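Local coordinates for protein ForH (PDB 6NKO) that probably takes part in formycin A biosynthesis, being akin to the AICAR transformylase/IMP cyclohydrolase enzymes of purine synthesis, at residues Val24-Asp29 with Val115-Tyr120. Numbering follows the deposited sequence.
Sequences VLAVSD and VCNNYY
The carbonyl oxygen of Ala26 is gripped by two N-H donors from 115-120. Asn117 ND2 reaches Ala26 O at 2.8 Å, in the carbonyl plane and with a C=O...N angle of 159°, while Asn118 N makes a longer bond of 3.3 Å to Ala26 O, tilted from that plane. With CG anti to the backbone N (chi1 -177°), the Asn117 amide reaches across to the end of the neighbouring strand 22-26, on the face that also carries Ala26, and its ND2 also donates to Asp139. A leucine in its place would probably leave Ala26 O with the longer, tilted bond from Asn118 N and Asp139 without its amide partner.

Upstream of this point, the central strands 22-26 and 114-117 pair in parallel: Cys116 N donates to Val24 O (2.9 Å), and Ala26 N to Cys116 O. On the face covered by helix 33-42, Leu25 CD1 lies 3.9 Å from Cys116 CB, and Val27 CG1 meets Cys116 SG at 3.8 Å.

Beyond the strands, Asn118 lies alongside Val27, its OD1 3.5 Å from Val27 CB, while its ND2 donates a hydrogen bond to Ser160 O. Ser28 CB sits over the centre of the Tyr120 ring, 3.4 Å from the centroid and 6° off its normal, a CH-pi contact; Ser28 OG adds a weak bond to Asn118 O.

These loops leave the C-terminal ends of parallel strands in an MGS-like domain, the edge where such alpha/beta folds commonly bind ligands. Asn117 ND2 thus joins the end of strand 22-26 to Asp139, just before helix 141-151, and may help to hold that carboxylate in place.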
loop_
_atom_site.group_PDB
_atom_site.type_symbol
_atom_site.label_atom_id
_atom_site.label_comp_id
_atom_site.label_asym_id
_atom_site.label_seq_id
_atom_site.Cartn_x
_atom_site.Cartn_y
_atom_site.Cartn_z
ATOM N N VAL A 24 -2.363 4.020 4.384
ATOM C CA VAL A 24 -2.844 2.650 4.217
ATOM C C VAL A 24 -1.634 1.724 4.216
ATOM O O VAL A 24 -0.757 1.841 3.351
ATOM C CB VAL A 24 -3.666 2.479 2.930
ATOM C CG1 VAL A 24 -4.127 1.030 2.773
ATOM C CG2 VAL A 24 -4.859 3.422 2.930
ATOM N N LEU A 25 -1.595 0.797 5.172
ATOM C CA LEU A 25 -0.475 -0.124 5.347
ATOM C C LEU A 25 -0.929 -1.519 4.927
ATOM O O LEU A 25 -1.682 -2.175 5.652
ATOM C CB LEU A 25 0.013 -0.118 6.795
ATOM C CG LEU A 25 1.132 0.849 7.197
ATOM C CD1 LEU A 25 0.987 2.212 6.535
ATOM C CD2 LEU A 25 1.182 0.996 8.710
ATOM N N ALA A 26 -0.465 -1.971 3.758
ATOM C CA ALA A 26 -0.834 -3.279 3.207
ATOM C C ALA A 26 0.444 -4.047 2.868
ATOM O O ALA A 26 0.744 -4.293 1.698
ATOM C CB ALA A 26 -1.731 -3.126 1.981
ATOM N N VAL A 27 1.192 -4.440 3.896
ATOM C CA VAL A 27 2.502 -5.057 3.720
ATOM C C VAL A 27 2.435 -6.520 4.130
ATOM O O VAL A 27 1.745 -6.882 5.091
ATOM C CB VAL A 27 3.596 -4.312 4.513
ATOM C CG1 VAL A 27 3.746 -2.889 3.997
ATOM C CG2 VAL A 27 3.289 -4.318 6.002
ATOM N N SER A 28 3.146 -7.363 3.382
ATOM C CA SER A 28 3.358 -8.755 3.753
ATOM C C SER A 28 4.681 -8.938 4.486
ATOM O O SER A 28 4.768 -9.736 5.425
ATOM C CB SER A 28 3.319 -9.645 2.508
ATOM O OG SER A 28 2.101 -9.481 1.802
ATOM N N ASP A 29 5.711 -8.211 4.058
ATOM C CA ASP A 29 6.970 -8.114 4.788
ATOM C C ASP A 29 6.795 -7.073 5.888
ATOM O O ASP A 29 6.684 -5.876 5.604
ATOM C CB ASP A 29 8.100 -7.741 3.830
ATOM C CG ASP A 29 9.436 -7.566 4.530
ATOM O OD1 ASP A 29 9.553 -7.930 5.718
ATOM O OD2 ASP A 29 10.377 -7.066 3.881
ATOM N N VAL A 115 0.712 5.168 0.816
ATOM C CA VAL A 115 0.411 3.769 0.548
ATOM C C VAL A 115 1.676 2.960 0.796
ATOM O O VAL A 115 2.750 3.307 0.292
ATOM C CB VAL A 115 -0.099 3.559 -0.890
ATOM C CG1 VAL A 115 -0.178 2.071 -1.217
ATOM C CG2 VAL A 115 -1.453 4.222 -1.069
ATOM N N CYS A 116 1.544 1.888 1.572
ATOM C CA CYS A 116 2.636 0.971 1.874
ATOM C C CYS A 116 2.207 -0.432 1.467
ATOM O O CYS A 116 1.219 -0.954 1.993
ATOM C CB CYS A 116 2.984 1.020 3.361
ATOM S SG CYS A 116 4.719 0.758 3.722
ATOM N N ASN A 117 2.941 -1.041 0.535
ATOM C CA ASN A 117 2.541 -2.330 -0.021
ATOM C C ASN A 117 3.756 -3.223 -0.240
ATOM O O ASN A 117 4.703 -2.832 -0.930
ATOM C CB ASN A 117 1.773 -2.139 -1.335
ATOM C CG ASN A 117 1.281 -3.448 -1.922
ATOM O OD1 ASN A 117 1.496 -3.731 -3.100
ATOM N ND2 ASN A 117 0.623 -4.256 -1.101
ATOM N N ASN A 118 3.708 -4.427 0.340
ATOM C CA ASN A 118 4.782 -5.413 0.286
ATOM C C ASN A 118 4.227 -6.739 -0.214
ATOM O O ASN A 118 3.024 -6.996 -0.134
ATOM C CB ASN A 118 5.422 -5.636 1.666
ATOM C CG ASN A 118 6.477 -4.616 1.990
ATOM O OD1 ASN A 118 6.814 -4.403 3.153
ATOM N ND2 ASN A 118 7.012 -3.977 0.960
ATOM N N TYR A 119 5.120 -7.604 -0.692
ATOM C CA TYR A 119 4.733 -8.913 -1.201
ATOM C C TYR A 119 5.401 -10.038 -0.422
ATOM O O TYR A 119 6.523 -9.899 0.075
ATOM C CB TYR A 119 5.075 -9.049 -2.680
ATOM C CG TYR A 119 4.708 -7.822 -3.462
ATOM C CD1 TYR A 119 3.428 -7.292 -3.383
ATOM C CD2 TYR A 119 5.638 -7.183 -4.264
ATOM C CE1 TYR A 119 3.085 -6.166 -4.085
ATOM C CE2 TYR A 119 5.304 -6.055 -4.973
ATOM C CZ TYR A 119 4.024 -5.549 -4.881
ATOM O OH TYR A 119 3.677 -4.422 -5.589
ATOM N N TYR A 120 4.691 -11.162 -0.335
ATOM C CA TYR A 120 5.233 -12.361 0.283
ATOM C C TYR A 120 6.375 -12.927 -0.557
ATOM O O TYR A 120 6.512 -12.636 -1.749
ATOM C CB TYR A 120 4.141 -13.417 0.448
ATOM C CG TYR A 120 3.145 -13.106 1.538
ATOM C CD1 TYR A 120 3.522 -13.125 2.874
ATOM C CD2 TYR A 120 1.826 -12.792 1.233
ATOM C CE1 TYR A 120 2.615 -12.840 3.877
ATOM C CE2 TYR A 120 0.912 -12.506 2.229
ATOM C CZ TYR A 120 1.312 -12.531 3.549
ATOM O OH TYR A 120 0.410 -12.248 4.549
#